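Local atomic coordinates of DPSA (Streptomyces coelicolor, PDB entry 4CY9), a protein that probably binds and oxidises ferrous iron and stores the ferric product inside a shell of twelve subunits, and is associated with DNA binding. Residues Gln63-Met67 with Gln144-Leu148; Leu20-Arg25 with Arg74-Gly80; Leu38-His42 with Ile57-Val61; Ala16-Leu20 with Ile133-Thr137. Residues are numbered along the deposited sequence.

All four contacts tie together helices of one Dps subunit. Contacts 2 and 4 lie side by side at one end of the bundle: their centres are 8 Å apart, L20 belongs to both, and R74 of contact 2 reaches D134 of contact 4 in a salt bridge (NH2 to OD2, 2.7 Å). Contact 3 is towards the other end, its centre 30 Å from that of contact 4, and includes H42, a probable ferroxidase-site residue by comparison with other Dps proteins. Contact 1 falls between these ends, with centres 13 Å from contact 3 and 17 Å from contact 2. It touches contact 3 where V64 CG2 meets L38 CD1 at 4.0 Å.

Contact 1: Gln63-Met67 with Gln144-Leu148; sequences QVRDM and QLRDL
Two helices of the ferritin-like four-helix bundle, 50-77 and 135-158, run antiparallel here. The segments 63-67 and 144-148 are both fully helical; their axes come within 11.3 Å and cross at -160°. In the register Q63 faces D147 (CA to CA 8.6 Å), V64 faces L148 (8.2 Å) and M67 faces Q144 (6.6 Å). Q63, deposited in two conformers of which one is given here, leaves its helix with chi1 t and points toward the partner; Q63 NE2 donates to D147 OD2 in a hydrogen bond modelled at a very short 2.4 Å, with a strongly bent N-H...O angle of 116°. A water donates to Q63 OE1 at 2.9 Å and weakly to D147 OD1 at 3.4 Å. One residue on, V64 (chi1 t) sets CG2 4.1 Å from L148 CD2, starting the apolar layer; L148 also packs on L34 of helix 14-44. M67 contributes the largest buried area, 94 Å². Extended as m, t, t, it lays SD 3.8 Å from L148 CD2 and CE 3.7 Å from D147 CB. The Q144 side chain, its CA-to-CB bond sideways, extends (m, t) to bring NE2 to M67 O, a weak hydrogen bond of 3.3 Å.

Contact 2: Leu20-Arg25 with Arg74-Gly80; sequences LIGVLR and RIAALGG
Segment 20-25 is regular helix throughout. Segment 74-80 is the C-terminal end of helix 50-77, closed by a Schellman motif: G80 N bonds to I75 O and G79 N to A76 O, both at 2.9 Å, and G79 takes phi/psi of 101/12, where a CB would jam against the preceding carbonyl. The backbones come nearest at I21 and I75, CA to CA 5.6 Å. I21 and I75, both m, t, meet at 4.1 Å, I21 CG2 to I75 CG2. I21 also lies over the turn, its CD1 3.6 Å from L78 O and 3.7 Å from G80 N; a CB on G80 would collide with I21 CG2. L24 (m, t) puts CB 3.5 Å from I75 CG1 and CD1 3.7 Å from L78 CD1, while L20 CD2 reaches L78 CD1 at 3.8 Å. This apolar seam joins the first two bundle helices. Helix 135-158 adds T137 and L141 against L24, and R74 forms a salt bridge with E149 of a neighbouring subunit.

Contact 3: Leu38-His42 with Ile57-Val61; sequences LKHVH and IDPQV
At the centre I57 (m, t) presses against the helix opposite: its CG2 is 3.4 Å from L38 O and 3.9 Å from L38 CB, and its CD1 is 3.5 Å from V41 CG1. L38 (m, t) also sets CB 3.6 Å from V61 CG2 and CD1 3.7 Å from Q60 CG. The two segments belong to the first two helices of the Dps bundle and pair antiparallel, their axes 9.6 Å apart at a crossing angle of -160°, with L38 nearest V61 (CA to CA 6.2 Å) and H42 nearest I57 (6.4 Å). Segment 57-61 kinks at P59, whose nitrogen cannot bond to the preceding turn. By comparison with other Dps proteins, H42 and H54, stacked ring to ring, probably belong to a ferroxidase site built between subunits, completed by D69 and E73 of a neighbouring subunit, whose E73 packs on H42. Further out, D58 places OD1 over one face of the H42 ring, and its OD2 lies 3.2 Å from H42 CE1. K39 (m, m, t, t) passes V61, CG to CG1 4.0 Å; D69 of that neighbouring subunit and D58 both form salt bridges with K39 NZ, D58 through OD1 at 2.8 Å.

Contact 4: Ala16-Leu20 with Ile133-Thr137; sequences AAGRL and IDPAT
Mainly apolar packing, partly buried, brings the start of helix 14-44 against the turn that leads into helix 135-158. Segment 16-20 is continuous helix; in segment 133-137 the helix runs from P135 onward. The closest backbones are those of A16 and I133, CA to CA 6.4 Å. I133 (m, t) points toward the first helix and buries the most surface: its CD1 is 3.7 Å from A16 O and its CG2 4.0 Å from A16 CB, while R19, in the conformer given, brings NH1 to 3.7 Å from I133 CD1, its guanidinium held in a salt bridge by E15. In the ferritin-like bundle, segment 133-137 holds the sharp reversal from helix 105-133 into helix 135-158, and D134, extended at phi/psi -159/115, is the N-cap of the latter. D134 OD1 accepts from A136 N and D134 OD2 from T137 N, both weak at 3.1 Å; T137 OG1 donates to D134 OD2 at 2.6 Å. L20 (t, p) fits beside this cap, CD2 lying 3.9 Å from I133 CG2, 3.9 Å from D134 CB and 3.7 Å from T137 OG1. R74 pairs with D134 within the subunit, and R124 of a neighbouring subunit forms a further salt bridge to D134 OD1.

Contact 1: Gln63-Met67 with Gln144-Leu148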
loop_
_atom_site.group_PDB
_atom_site.type_symbol
_atom_site.label_atom_id
_atom_site.label_comp_id
_atom_site.label_asym_id
_atom_site.label_seq_id
_atom_site.Cartn_x
_atom_site.Cartn_y
_atom_site.Cartn_z
ATOM N N GLN A 63 18.902 -9.228 2.668
ATOM C CA GLN A 63 19.660 -8.974 1.430
ATOM C C GLN A 63 20.570 -10.181 1.107
ATOM O O GLN A 63 20.709 -10.616 -0.101
ATOM C CB GLN A 63 20.534 -7.683 1.562
ATOM C CG GLN A 63 21.203 -7.448 0.213
ATOM C CD GLN A 63 21.301 -6.011 -0.462
ATOM O OE1 GLN A 63 21.059 -4.912 0.089
ATOM N NE2 GLN A 63 21.705 -6.071 -1.708
ATOM N N VAL A 64 21.217 -10.726 2.138
ATOM C CA VAL A 64 22.111 -11.889 1.903
ATOM C C VAL A 64 21.325 -13.151 1.529
ATOM O O VAL A 64 21.768 -13.942 0.666
ATOM C CB VAL A 64 23.012 -12.136 3.179
ATOM C CG1 VAL A 64 23.866 -13.441 3.045
ATOM C CG2 VAL A 64 23.989 -10.905 3.353
ATOM N N ARG A 65 20.159 -13.337 2.143
ATOM C CA ARG A 65 19.331 -14.492 1.682
ATOM C C ARG A 65 18.933 -14.298 0.189
ATOM O O ARG A 65 18.907 -15.320 -0.555
ATOM C CB ARG A 65 17.999 -14.602 2.539
ATOM C CG ARG A 65 18.385 -15.146 3.951
ATOM C CD ARG A 65 17.146 -14.860 4.903
ATOM N NE ARG A 65 17.403 -15.563 6.200
ATOM C CZ ARG A 65 16.530 -15.467 7.248
ATOM N NH1 ARG A 65 15.465 -14.604 7.152
ATOM N NH2 ARG A 65 16.785 -16.199 8.295
ATOM N N ASP A 66 18.633 -13.078 -0.235
ATOM C CA ASP A 66 18.302 -12.816 -1.629
ATOM C C ASP A 66 19.541 -13.136 -2.530
ATOM O O ASP A 66 19.406 -13.708 -3.630
ATOM C CB ASP A 66 17.888 -11.344 -1.868
ATOM C CG ASP A 66 16.445 -11.007 -1.380
ATOM O OD1 ASP A 66 15.706 -11.924 -1.134
ATOM O OD2 ASP A 66 16.145 -9.771 -1.317
ATOM N N MET A 67 20.728 -12.686 -2.094
ATOM C CA MET A 67 21.991 -12.990 -2.859
ATOM C C MET A 67 22.150 -14.528 -2.991
ATOM O O MET A 67 22.437 -14.984 -4.122
ATOM C CB MET A 67 23.249 -12.469 -2.059
ATOM C CG MET A 67 23.232 -10.893 -2.099
ATOM S SD MET A 67 24.781 -10.531 -1.164
ATOM C CE MET A 67 24.378 -8.808 -0.840
ATOM N N GLN A 144 26.589 -7.885 -5.964
ATOM C CA GLN A 144 26.548 -8.497 -4.641
ATOM C C GLN A 144 27.766 -8.091 -3.837
ATOM O O GLN A 144 27.666 -7.724 -2.650
ATOM C CB GLN A 144 26.527 -10.033 -4.757
ATOM C CG GLN A 144 25.194 -10.429 -5.518
ATOM C CD GLN A 144 25.012 -11.910 -5.515
ATOM O OE1 GLN A 144 26.015 -12.626 -5.412
ATOM N NE2 GLN A 144 23.767 -12.439 -5.716
ATOM N N LEU A 145 28.944 -8.163 -4.513
ATOM C CA LEU A 145 30.232 -7.783 -3.858
ATOM C C LEU A 145 30.089 -6.369 -3.295
ATOM O O LEU A 145 30.467 -6.100 -2.138
ATOM C CB LEU A 145 31.349 -7.820 -4.953
ATOM C CG LEU A 145 32.694 -7.125 -4.422
ATOM C CD1 LEU A 145 33.318 -7.952 -3.280
ATOM C CD2 LEU A 145 33.611 -7.220 -5.679
ATOM N N ARG A 146 29.580 -5.432 -4.078
ATOM C CA ARG A 146 29.528 -4.012 -3.572
ATOM C C ARG A 146 28.567 -3.904 -2.399
ATOM O O ARG A 146 28.888 -3.275 -1.377
ATOM C CB ARG A 146 29.059 -3.065 -4.695
ATOM C CG ARG A 146 29.125 -1.575 -4.155
ATOM C CD ARG A 146 28.960 -0.524 -5.343
ATOM N NE ARG A 146 27.567 -0.618 -5.872
ATOM C CZ ARG A 146 27.247 -1.200 -7.035
ATOM N NH1 ARG A 146 28.165 -1.770 -7.855
ATOM N NH2 ARG A 146 25.924 -1.278 -7.416
ATOM N N ASP A 147 27.417 -4.570 -2.500
ATOM C CA ASP A 147 26.478 -4.525 -1.361
ATOM C C ASP A 147 27.104 -5.126 -0.084
ATOM O O ASP A 147 26.903 -4.563 1.021
ATOM C CB ASP A 147 25.178 -5.311 -1.708
ATOM C CG ASP A 147 24.248 -4.485 -2.665
ATOM O OD1 ASP A 147 24.446 -3.282 -2.873
ATOM O OD2 ASP A 147 23.308 -5.102 -3.173
ATOM N N LEU A 148 27.847 -6.223 -0.231
ATOM C CA LEU A 148 28.475 -6.837 0.965
ATOM C C LEU A 148 29.525 -5.872 1.505
ATOM O O LEU A 148 29.614 -5.712 2.768
ATOM C CB LEU A 148 29.207 -8.160 0.585
ATOM C CG LEU A 148 28.123 -9.244 0.178
ATOM C CD1 LEU A 148 28.793 -10.439 -0.598
ATOM C CD2 LEU A 148 27.427 -9.830 1.458
HETATM O O HOH W 1 22.107 -2.345 -0.618
#

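Contact 2: Leu20-Arg25 with Arg74-Gly80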
loop_
_atom_site.group_PDB
_atom_site.type_symbol
_atom_site.label_atom_id
_atom_site.label_comp_id
_atom_site.label_asym_id
_atom_site.label_seq_id
_atom_site.Cartn_x
_atom_site.Cartn_y
_atom_site.Cartn_z
ATOM N N LEU A 20 32.619 -22.827 -13.581
ATOM C CA LEU A 20 31.823 -21.633 -12.964
ATOM C C LEU A 20 30.850 -22.194 -11.898
ATOM O O LEU A 20 30.699 -21.533 -10.861
ATOM C CB LEU A 20 31.096 -20.905 -14.146
ATOM C CG LEU A 20 30.400 -19.615 -13.615
ATOM C CD1 LEU A 20 31.365 -18.667 -12.834
ATOM C CD2 LEU A 20 29.886 -18.903 -14.872
ATOM N N ILE A 21 30.199 -23.326 -12.181
ATOM C CA ILE A 21 29.319 -23.950 -11.155
ATOM C C ILE A 21 30.122 -24.187 -9.873
ATOM O O ILE A 21 29.663 -23.982 -8.761
ATOM C CB ILE A 21 28.697 -25.253 -11.725
ATOM C CG1 ILE A 21 27.629 -24.895 -12.784
ATOM C CG2 ILE A 21 28.115 -26.140 -10.527
ATOM C CD1 ILE A 21 27.329 -26.095 -13.713
ATOM N N GLY A 22 31.353 -24.754 -9.997
ATOM C CA GLY A 22 32.175 -24.984 -8.769
ATOM C C GLY A 22 32.479 -23.686 -8.023
ATOM O O GLY A 22 32.439 -23.703 -6.778
ATOM N N VAL A 23 32.802 -22.614 -8.750
ATOM C CA VAL A 23 33.067 -21.300 -8.106
ATOM C C VAL A 23 31.772 -20.866 -7.360
ATOM O O VAL A 23 31.844 -20.456 -6.188
ATOM C CB VAL A 23 33.423 -20.246 -9.172
ATOM C CG1 VAL A 23 33.450 -18.789 -8.645
ATOM C CG2 VAL A 23 34.830 -20.679 -9.674
ATOM N N LEU A 24 30.666 -20.978 -8.097
ATOM C CA LEU A 24 29.412 -20.420 -7.445
ATOM C C LEU A 24 28.937 -21.349 -6.307
ATOM O O LEU A 24 28.356 -20.794 -5.303
ATOM C CB LEU A 24 28.293 -20.391 -8.475
ATOM C CG LEU A 24 28.544 -19.335 -9.615
ATOM C CD1 LEU A 24 27.342 -19.425 -10.571
ATOM C CD2 LEU A 24 28.540 -17.883 -9.048
ATOM N N ARG A 25 29.172 -22.661 -6.367
ATOM C CA ARG A 25 28.758 -23.557 -5.274
ATOM C C ARG A 25 29.420 -23.132 -3.965
ATOM O O ARG A 25 28.782 -23.113 -2.878
ATOM C CB ARG A 25 29.254 -25.001 -5.692
ATOM C CG ARG A 25 28.805 -26.073 -4.705
ATOM C CD ARG A 25 29.414 -27.411 -5.230
ATOM N NE ARG A 25 29.150 -28.473 -4.257
ATOM C CZ ARG A 25 28.219 -29.384 -4.456
ATOM N NH1 ARG A 25 27.446 -29.373 -5.570
ATOM N NH2 ARG A 25 28.014 -30.328 -3.485
ATOM N N ARG A 74 21.357 -19.255 -10.373
ATOM C CA ARG A 74 22.296 -19.112 -11.535
ATOM C C ARG A 74 23.062 -20.434 -11.694
ATOM O O ARG A 74 23.282 -20.916 -12.838
ATOM C CB ARG A 74 23.313 -17.975 -11.218
ATOM C CG ARG A 74 24.253 -17.760 -12.448
ATOM C CD ARG A 74 23.344 -17.285 -13.650
ATOM N NE ARG A 74 24.240 -16.972 -14.825
ATOM C CZ ARG A 74 23.706 -16.706 -16.035
ATOM N NH1 ARG A 74 22.363 -16.740 -16.187
ATOM N NH2 ARG A 74 24.549 -16.490 -17.065
ATOM N N ILE A 75 23.398 -21.070 -10.587
ATOM C CA ILE A 75 23.968 -22.463 -10.682
ATOM C C ILE A 75 23.023 -23.372 -11.441
ATOM O O ILE A 75 23.424 -24.137 -12.344
ATOM C CB ILE A 75 24.173 -23.038 -9.277
ATOM C CG1 ILE A 75 25.453 -22.359 -8.620
ATOM C CG2 ILE A 75 24.462 -24.565 -9.393
ATOM C CD1 ILE A 75 25.579 -22.607 -7.068
ATOM N N ALA A 76 21.718 -23.302 -11.090
ATOM C CA ALA A 76 20.778 -24.215 -11.748
ATOM C C ALA A 76 20.630 -23.882 -13.242
ATOM O O ALA A 76 20.654 -24.812 -14.108
ATOM C CB ALA A 76 19.379 -24.052 -11.020
ATOM N N ALA A 77 20.625 -22.578 -13.615
ATOM C CA ALA A 77 20.520 -22.184 -15.038
ATOM C C ALA A 77 21.792 -22.661 -15.793
ATOM O O ALA A 77 21.697 -23.041 -16.947
ATOM C CB ALA A 77 20.381 -20.668 -15.129
ATOM N N LEU A 78 22.922 -22.643 -15.069
ATOM C CA LEU A 78 24.199 -23.132 -15.728
ATOM C C LEU A 78 24.224 -24.640 -15.798
ATOM O O LEU A 78 25.194 -25.172 -16.477
ATOM C CB LEU A 78 25.457 -22.656 -14.891
ATOM C CG LEU A 78 25.646 -21.156 -15.084
ATOM C CD1 LEU A 78 26.581 -20.608 -13.982
ATOM C CD2 LEU A 78 26.269 -20.791 -16.473
ATOM N N GLY A 79 23.266 -25.372 -15.274
ATOM C CA GLY A 79 23.148 -26.835 -15.392
ATOM C C GLY A 79 23.596 -27.606 -14.215
ATOM O O GLY A 79 23.598 -28.844 -14.243
ATOM N N GLY A 80 23.836 -26.947 -13.062
ATOM C CA GLY A 80 24.390 -27.582 -11.850
ATOM C C GLY A 80 23.349 -27.734 -10.689
ATOM O O GLY A 80 22.141 -27.337 -10.859
#

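Contact 3: Leu38-His42 with Ile57-Val61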
loop_
_atom_site.group_PDB
_atom_site.type_symbol
_atom_site.label_atom_id
_atom_site.label_comp_id
_atom_site.label_asym_id
_atom_site.label_seq_id
_atom_site.Cartn_x
_atom_site.Cartn_y
_atom_site.Cartn_z
ATOM N N LEU A 38 24.662 -14.075 10.531
ATOM C CA LEU A 38 24.073 -12.739 10.898
ATOM C C LEU A 38 22.874 -12.957 11.842
ATOM O O LEU A 38 22.731 -12.139 12.761
ATOM C CB LEU A 38 23.529 -12.066 9.596
ATOM C CG LEU A 38 24.748 -11.552 8.716
ATOM C CD1 LEU A 38 24.115 -11.204 7.327
ATOM C CD2 LEU A 38 25.334 -10.258 9.331
ATOM N N LYS A 39 22.049 -13.985 11.617
ATOM C CA LYS A 39 20.921 -14.166 12.546
ATOM C C LYS A 39 21.484 -14.548 13.901
ATOM O O LYS A 39 20.977 -14.090 14.932
ATOM C CB LYS A 39 19.992 -15.276 12.085
ATOM C CG LYS A 39 18.902 -14.816 11.020
ATOM C CD LYS A 39 17.994 -13.802 11.845
ATOM C CE LYS A 39 16.688 -13.547 11.178
ATOM N NZ LYS A 39 15.924 -12.592 12.079
ATOM N N HIS A 40 22.493 -15.400 13.932
ATOM C CA HIS A 40 23.133 -15.712 15.251
ATOM C C HIS A 40 23.596 -14.477 15.991
ATOM O O HIS A 40 23.392 -14.369 17.223
ATOM C CB HIS A 40 24.324 -16.698 14.941
ATOM C CG HIS A 40 25.139 -17.041 16.150
ATOM N ND1 HIS A 40 24.851 -18.121 16.960
ATOM C CD2 HIS A 40 26.228 -16.377 16.729
ATOM C CE1 HIS A 40 25.748 -18.155 17.978
ATOM N NE2 HIS A 40 26.584 -17.093 17.854
ATOM N N VAL A 41 24.233 -13.552 15.272
ATOM C CA VAL A 41 24.664 -12.318 15.938
ATOM C C VAL A 41 23.422 -11.555 16.402
ATOM O O VAL A 41 23.371 -10.984 17.514
ATOM C CB VAL A 41 25.546 -11.464 14.975
ATOM C CG1 VAL A 41 25.887 -10.149 15.670
ATOM C CG2 VAL A 41 26.879 -12.257 14.714
ATOM N N HIS A 42 22.425 -11.381 15.540
ATOM C CA HIS A 42 21.194 -10.659 15.894
ATOM C C HIS A 42 20.613 -11.201 17.212
ATOM O O HIS A 42 20.139 -10.429 18.048
ATOM C CB HIS A 42 20.260 -10.872 14.715
ATOM C CG HIS A 42 18.865 -10.347 14.866
ATOM N ND1 HIS A 42 18.536 -9.057 14.570
ATOM C CD2 HIS A 42 17.658 -11.050 14.995
ATOM C CE1 HIS A 42 17.199 -8.838 14.672
ATOM N NE2 HIS A 42 16.637 -10.115 14.945
ATOM N N ILE A 57 21.216 -5.367 11.626
ATOM C CA ILE A 57 21.533 -6.656 10.918
ATOM C C ILE A 57 20.333 -7.114 10.121
ATOM O O ILE A 57 20.458 -7.810 9.109
ATOM C CB ILE A 57 21.935 -7.696 12.040
ATOM C CG1 ILE A 57 23.286 -7.310 12.519
ATOM C CG2 ILE A 57 21.793 -9.155 11.474
ATOM C CD1 ILE A 57 23.714 -8.175 13.753
ATOM N N ASP A 58 19.102 -6.800 10.594
ATOM C CA ASP A 58 17.955 -7.515 9.938
ATOM C C ASP A 58 17.824 -7.212 8.390
ATOM O O ASP A 58 17.571 -8.201 7.659
ATOM C CB ASP A 58 16.667 -7.407 10.862
ATOM C CG ASP A 58 16.268 -8.850 11.507
ATOM O OD1 ASP A 58 16.919 -10.143 11.310
ATOM O OD2 ASP A 58 15.222 -8.726 12.158
ATOM N N PRO A 59 17.992 -6.001 7.904
ATOM C CA PRO A 59 17.875 -5.903 6.476
ATOM C C PRO A 59 19.064 -6.575 5.723
ATOM O O PRO A 59 18.884 -6.958 4.564
ATOM C CB PRO A 59 17.916 -4.434 6.172
ATOM C CG PRO A 59 18.500 -3.745 7.393
ATOM C CD PRO A 59 17.973 -4.600 8.525
ATOM N N GLN A 60 20.235 -6.679 6.356
ATOM C CA GLN A 60 21.335 -7.367 5.710
ATOM C C GLN A 60 21.059 -8.896 5.662
ATOM O O GLN A 60 21.397 -9.530 4.664
ATOM C CB GLN A 60 22.599 -7.083 6.508
ATOM C CG GLN A 60 23.772 -7.844 5.936
ATOM C CD GLN A 60 24.263 -7.355 4.517
ATOM O OE1 GLN A 60 23.594 -6.497 3.768
ATOM N NE2 GLN A 60 25.378 -7.855 4.124
ATOM N N VAL A 61 20.379 -9.447 6.681
ATOM C CA VAL A 61 19.977 -10.876 6.643
ATOM C C VAL A 61 19.134 -11.091 5.396
ATOM O O VAL A 61 19.309 -12.021 4.597
ATOM C CB VAL A 61 19.131 -11.272 7.890
ATOM C CG1 VAL A 61 18.524 -12.687 7.688
ATOM C CG2 VAL A 61 20.092 -11.325 9.101
#

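Contact 4: Ala16-Leu20 with Ile133-Thr137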
loop_
_atom_site.group_PDB
_atom_site.type_symbol
_atom_site.label_atom_id
_atom_site.label_comp_id
_atom_site.label_asym_id
_atom_site.label_seq_id
_atom_site.Cartn_x
_atom_site.Cartn_y
_atom_site.Cartn_z
ATOM N N ALA A 16 33.522 -25.218 -19.316
ATOM C CA ALA A 16 33.769 -23.877 -18.677
ATOM C C ALA A 16 32.588 -23.668 -17.662
ATOM O O ALA A 16 32.805 -23.201 -16.484
ATOM C CB ALA A 16 33.783 -22.719 -19.666
ATOM N N ALA A 17 31.349 -24.000 -18.104
ATOM C CA ALA A 17 30.207 -23.846 -17.101
ATOM C C ALA A 17 30.471 -24.723 -15.870
ATOM O O ALA A 17 30.136 -24.273 -14.737
ATOM C CB ALA A 17 28.881 -24.301 -17.771
ATOM N N GLY A 18 31.021 -25.955 -15.971
ATOM C CA GLY A 18 31.270 -26.762 -14.779
ATOM C C GLY A 18 32.224 -26.023 -13.835
ATOM O O GLY A 18 32.080 -26.126 -12.611
ATOM N N ARG A 19 33.285 -25.390 -14.386
ATOM C CA ARG A 19 34.169 -24.742 -13.425
ATOM C C ARG A 19 33.447 -23.483 -12.822
ATOM O O ARG A 19 33.646 -23.276 -11.637
ATOM C CB ARG A 19 35.490 -24.294 -14.053
ATOM C CG ARG A 19 36.339 -25.511 -14.423
ATOM C CD ARG A 19 37.581 -24.992 -15.217
ATOM N NE ARG A 19 37.375 -24.597 -16.613
ATOM C CZ ARG A 19 37.417 -23.339 -17.152
ATOM N NH1 ARG A 19 37.592 -22.187 -16.414
ATOM N NH2 ARG A 19 37.238 -23.230 -18.492
ATOM N N LEU A 20 32.619 -22.827 -13.581
ATOM C CA LEU A 20 31.823 -21.633 -12.964
ATOM C C LEU A 20 30.850 -22.194 -11.898
ATOM O O LEU A 20 30.699 -21.533 -10.861
ATOM C CB LEU A 20 31.096 -20.905 -14.146
ATOM C CG LEU A 20 30.400 -19.615 -13.615
ATOM C CD1 LEU A 20 31.365 -18.667 -12.834
ATOM C CD2 LEU A 20 29.886 -18.903 -14.872
ATOM N N ILE A 133 34.651 -16.405 -17.916
ATOM C CA ILE A 133 33.745 -17.432 -18.436
ATOM C C ILE A 133 32.431 -16.833 -18.955
ATOM O O ILE A 133 31.935 -17.222 -20.048
ATOM C CB ILE A 133 33.427 -18.478 -17.308
ATOM C CG1 ILE A 133 34.737 -19.276 -16.950
ATOM C CG2 ILE A 133 32.363 -19.533 -17.760
ATOM C CD1 ILE A 133 34.675 -20.102 -15.671
ATOM N N ASP A 134 31.824 -15.907 -18.210
ATOM C CA ASP A 134 30.478 -15.434 -18.588
ATOM C C ASP A 134 30.236 -14.053 -17.940
ATOM O O ASP A 134 30.044 -13.991 -16.698
ATOM C CB ASP A 134 29.507 -16.431 -17.915
ATOM C CG ASP A 134 28.075 -15.918 -18.014
ATOM O OD1 ASP A 134 27.749 -15.201 -18.975
ATOM O OD2 ASP A 134 27.288 -16.303 -17.163
ATOM N N PRO A 135 30.100 -13.011 -18.718
ATOM C CA PRO A 135 29.892 -11.654 -18.203
ATOM C C PRO A 135 28.532 -11.566 -17.457
ATOM O O PRO A 135 28.379 -10.699 -16.600
ATOM C CB PRO A 135 29.799 -10.749 -19.460
ATOM C CG PRO A 135 29.432 -11.709 -20.577
ATOM C CD PRO A 135 30.189 -13.013 -20.217
ATOM N N ALA A 136 27.525 -12.382 -17.771
ATOM C CA ALA A 136 26.273 -12.218 -17.042
ATOM C C ALA A 136 26.417 -12.648 -15.591
ATOM O O ALA A 136 25.886 -12.004 -14.677
ATOM C CB ALA A 136 25.163 -13.088 -17.732
ATOM N N THR A 137 27.211 -13.735 -15.358
ATOM C CA THR A 137 27.428 -14.175 -13.969
ATOM C C THR A 137 28.364 -13.200 -13.284
ATOM O O THR A 137 28.216 -12.907 -12.102
ATOM C CB THR A 137 28.045 -15.603 -13.952
ATOM O OG1 THR A 137 27.125 -16.513 -14.596
ATOM C CG2 THR A 137 28.297 -16.061 -12.442
#